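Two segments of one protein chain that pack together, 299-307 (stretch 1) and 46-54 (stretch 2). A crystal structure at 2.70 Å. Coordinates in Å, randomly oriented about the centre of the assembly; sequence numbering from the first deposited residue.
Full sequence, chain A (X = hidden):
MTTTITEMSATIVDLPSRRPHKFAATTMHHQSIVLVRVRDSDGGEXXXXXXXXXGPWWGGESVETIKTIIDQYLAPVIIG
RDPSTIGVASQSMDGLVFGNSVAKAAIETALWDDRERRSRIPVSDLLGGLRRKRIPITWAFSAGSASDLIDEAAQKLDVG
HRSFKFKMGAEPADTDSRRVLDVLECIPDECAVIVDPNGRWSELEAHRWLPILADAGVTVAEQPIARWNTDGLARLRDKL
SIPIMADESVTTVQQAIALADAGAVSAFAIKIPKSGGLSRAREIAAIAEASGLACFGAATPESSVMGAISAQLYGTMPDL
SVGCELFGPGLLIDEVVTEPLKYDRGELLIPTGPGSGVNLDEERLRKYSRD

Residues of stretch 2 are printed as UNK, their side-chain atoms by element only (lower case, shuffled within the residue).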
# COMPACT_ATOMS: atom_id res chain seq x y z
N ALA A 299 -25.28 -12.29 -21.40
CA ALA A 299 -26.16 -13.41 -21.66
C ALA A 299 -25.64 -14.65 -20.96
O ALA A 299 -24.43 -14.76 -20.70
CB ALA A 299 -26.25 -13.64 -23.16
N THR A 300 -26.53 -15.60 -20.67
CA THR A 300 -26.14 -16.83 -19.99
C THR A 300 -25.75 -17.98 -20.96
O THR A 300 -24.78 -18.68 -20.72
CB THR A 300 -27.16 -17.23 -18.90
OG1 THR A 300 -27.15 -16.25 -17.86
CG2 THR A 300 -26.81 -18.55 -18.30
N PRO A 301 -26.47 -18.16 -22.06
CA PRO A 301 -27.64 -17.45 -22.55
C PRO A 301 -28.89 -18.02 -21.89
O PRO A 301 -28.79 -18.81 -20.96
CB PRO A 301 -27.63 -17.76 -24.07
CG PRO A 301 -26.47 -18.67 -24.30
CD PRO A 301 -26.13 -19.27 -22.97
N GLU A 302 -30.04 -17.62 -22.38
CA GLU A 302 -31.31 -17.96 -21.77
C GLU A 302 -32.38 -17.93 -22.87
O GLU A 302 -32.12 -17.46 -24.00
CB GLU A 302 -31.62 -16.99 -20.62
CG GLU A 302 -31.65 -15.49 -20.97
CD GLU A 302 -30.45 -15.03 -21.78
OE1 GLU A 302 -30.60 -14.88 -23.03
OE2 GLU A 302 -29.35 -14.84 -21.20
N SER A 303 -33.56 -18.45 -22.54
CA SER A 303 -34.65 -18.43 -23.46
C SER A 303 -35.29 -17.05 -23.37
O SER A 303 -34.75 -16.15 -22.73
CB SER A 303 -35.65 -19.46 -23.01
OG SER A 303 -36.22 -19.00 -21.81
N SER A 304 -36.47 -16.89 -23.98
CA SER A 304 -37.18 -15.62 -23.88
C SER A 304 -37.76 -15.32 -22.51
O SER A 304 -38.00 -14.15 -22.20
CB SER A 304 -38.24 -15.51 -24.95
OG SER A 304 -37.59 -15.27 -26.19
N VAL A 305 -37.95 -16.35 -21.67
CA VAL A 305 -38.45 -16.12 -20.32
C VAL A 305 -37.52 -15.23 -19.46
O VAL A 305 -37.95 -14.16 -19.00
CB VAL A 305 -38.78 -17.44 -19.58
CG1 VAL A 305 -39.33 -17.16 -18.17
CG2 VAL A 305 -39.73 -18.29 -20.40
N MET A 306 -36.27 -15.66 -19.26
CA MET A 306 -35.25 -14.88 -18.54
C MET A 306 -34.74 -13.69 -19.39
O MET A 306 -34.49 -12.59 -18.87
CB MET A 306 -34.08 -15.79 -18.09
CG MET A 306 -32.84 -15.11 -17.49
SD MET A 306 -33.06 -14.26 -15.91
CE MET A 306 -33.62 -15.57 -14.81
N GLY A 307 -34.63 -13.92 -20.70
CA GLY A 307 -34.24 -12.89 -21.65
C GLY A 307 -35.11 -11.65 -21.58
O GLY A 307 -34.59 -10.52 -21.54
N UNK A 46 -46.80 -16.16 -11.93
CA UNK A 46 -45.53 -15.69 -12.46
C UNK A 46 -44.65 -16.82 -12.96
O UNK A 46 -44.69 -17.94 -12.47
N UNK A 47 -43.82 -16.52 -13.95
CA UNK A 47 -42.85 -17.49 -14.46
C UNK A 47 -41.40 -16.99 -14.29
O UNK A 47 -41.12 -15.80 -14.40
c UNK A 47 -43.15 -17.86 -15.94
c UNK A 47 -43.18 -16.62 -16.83
c UNK A 47 -43.22 -16.93 -18.31
c UNK A 47 -44.49 -18.57 -16.04
N UNK A 48 -40.50 -17.91 -13.97
CA UNK A 48 -39.08 -17.63 -13.94
C UNK A 48 -38.35 -18.74 -14.70
O UNK A 48 -38.92 -19.82 -14.98
N UNK A 49 -37.10 -18.49 -15.04
CA UNK A 49 -36.29 -19.49 -15.70
C UNK A 49 -35.00 -19.69 -14.90
O UNK A 49 -34.41 -18.73 -14.42
c UNK A 49 -36.06 -19.01 -17.13
c UNK A 49 -34.72 -19.02 -19.29
c UNK A 49 -34.78 -19.46 -17.82
o UNK A 49 -33.84 -19.48 -20.02
o UNK A 49 -35.55 -18.23 -19.74
N UNK A 50 -34.60 -20.94 -14.69
CA UNK A 50 -33.21 -21.22 -14.33
C UNK A 50 -32.42 -21.68 -15.57
O UNK A 50 -32.82 -22.61 -16.28
c UNK A 50 -33.11 -22.26 -13.23
N UNK A 51 -31.32 -21.03 -15.86
CA UNK A 51 -30.58 -21.43 -17.03
C UNK A 51 -29.06 -21.38 -16.80
O UNK A 51 -28.54 -20.67 -15.91
c UNK A 51 -31.05 -20.60 -18.27
c UNK A 51 -30.63 -19.14 -18.15
c UNK A 51 -30.62 -21.25 -19.59
N UNK A 52 -28.36 -22.15 -17.62
CA UNK A 52 -26.96 -22.44 -17.42
C UNK A 52 -26.31 -22.53 -18.81
O UNK A 52 -26.98 -22.88 -19.78
c UNK A 52 -26.19 -24.81 -17.46
c UNK A 52 -26.87 -23.76 -16.67
o UNK A 52 -26.22 -23.55 -15.41
N UNK A 53 -25.03 -22.16 -18.93
CA UNK A 53 -24.40 -22.25 -20.27
C UNK A 53 -24.02 -23.67 -20.67
O UNK A 53 -22.85 -23.92 -21.02
c UNK A 53 -24.21 -21.41 -17.98
c UNK A 53 -23.14 -21.41 -20.13
c UNK A 53 -22.88 -21.37 -18.66
N UNK A 54 -24.98 -24.59 -20.60
CA UNK A 54 -24.77 -26.00 -20.93
C UNK A 54 -24.25 -26.92 -19.83
O UNK A 54 -23.55 -27.87 -20.14
O HOH W 1 -39.22 -14.22 -16.61

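Position 46 has no side-chain atoms and touches nothing on stretch 1; it is Gly46.

Position 47 carries four carbons, forked at the first, with one arm two carbons long. Its CA-to-CB bond points sideways, yet the end of the longer arm comes to the first turn of the helix. That is Ile47, and its CD1 lies 3.9 Å from Val305 CG1, an apolar touch between side chains. A water lies 2.7 Å from Val305 O and 3.3 Å from Ile47 O, the second contact weak.

Position 48 again lacks a side chain, so it is Gly48. Its backbone C is 3.9 Å from Val305 CG1.

Position 49 shows three carbons in a row, the third carrying two oxygens, and its CA-to-CB bond points toward stretch 1. One oxygen of position 49 is 2.3 Å from Ser303 OG and 2.7 Å from Met306 N; the other is 2.7 Å from Ser303 N. The length and the forked end make it Glu49. With chi1 and chi2 both t, the side chain is extended and delivers its carboxylate to the start of the helix. Glu49 OE2 accepts from Ser303 N, nearly linear at 177°. Glu49 OE1 accepts from Met306 N and from Ser303 OG, the latter a very short hydrogen bond. Ser303 is the N-cap residue, and its OG also accepts from Val305 N at 3.2 Å, so the carboxylate joins an existing cap.

Position 50 has one carbon, directed away from stretch 1: Ala50, without contact.

Position 51 has one carbon carrying two more, and its CA-to-CB bond points toward stretch 1. One outer carbon of position 51 lies 3.4 Å from Glu302 CB, the other 3.3 Å from Pro301 O. It is Val51.

Position 52 has one carbon carrying an oxygen and a carbon, and its CA-to-CB bond points away. It is Thr52, which meets stretch 1 through its backbone, N lying 4.0 Å from Thr300 CG2.

Position 53 closes three carbons into a ring on its own N, and its CB sits 3.2 Å from Thr300 O. The ring identifies Pro53, whose CD is 3.9 Å from Thr300 CG2.

Position 54 has no side chain. Its phi/psi of 86/31 would jam a CB against the preceding carbonyl oxygen, so Gly54 suits the turn.

The rule is one buried acid reaching from a strand to a helix start, where backbone NH groups have no partners from an earlier turn. Glu49 supplies acceptors for Ser303 N and Met306 N, while Ile47 and Val51 pack before and after it in sequence.

Stretch 2 46-54: GIGEAVTPG
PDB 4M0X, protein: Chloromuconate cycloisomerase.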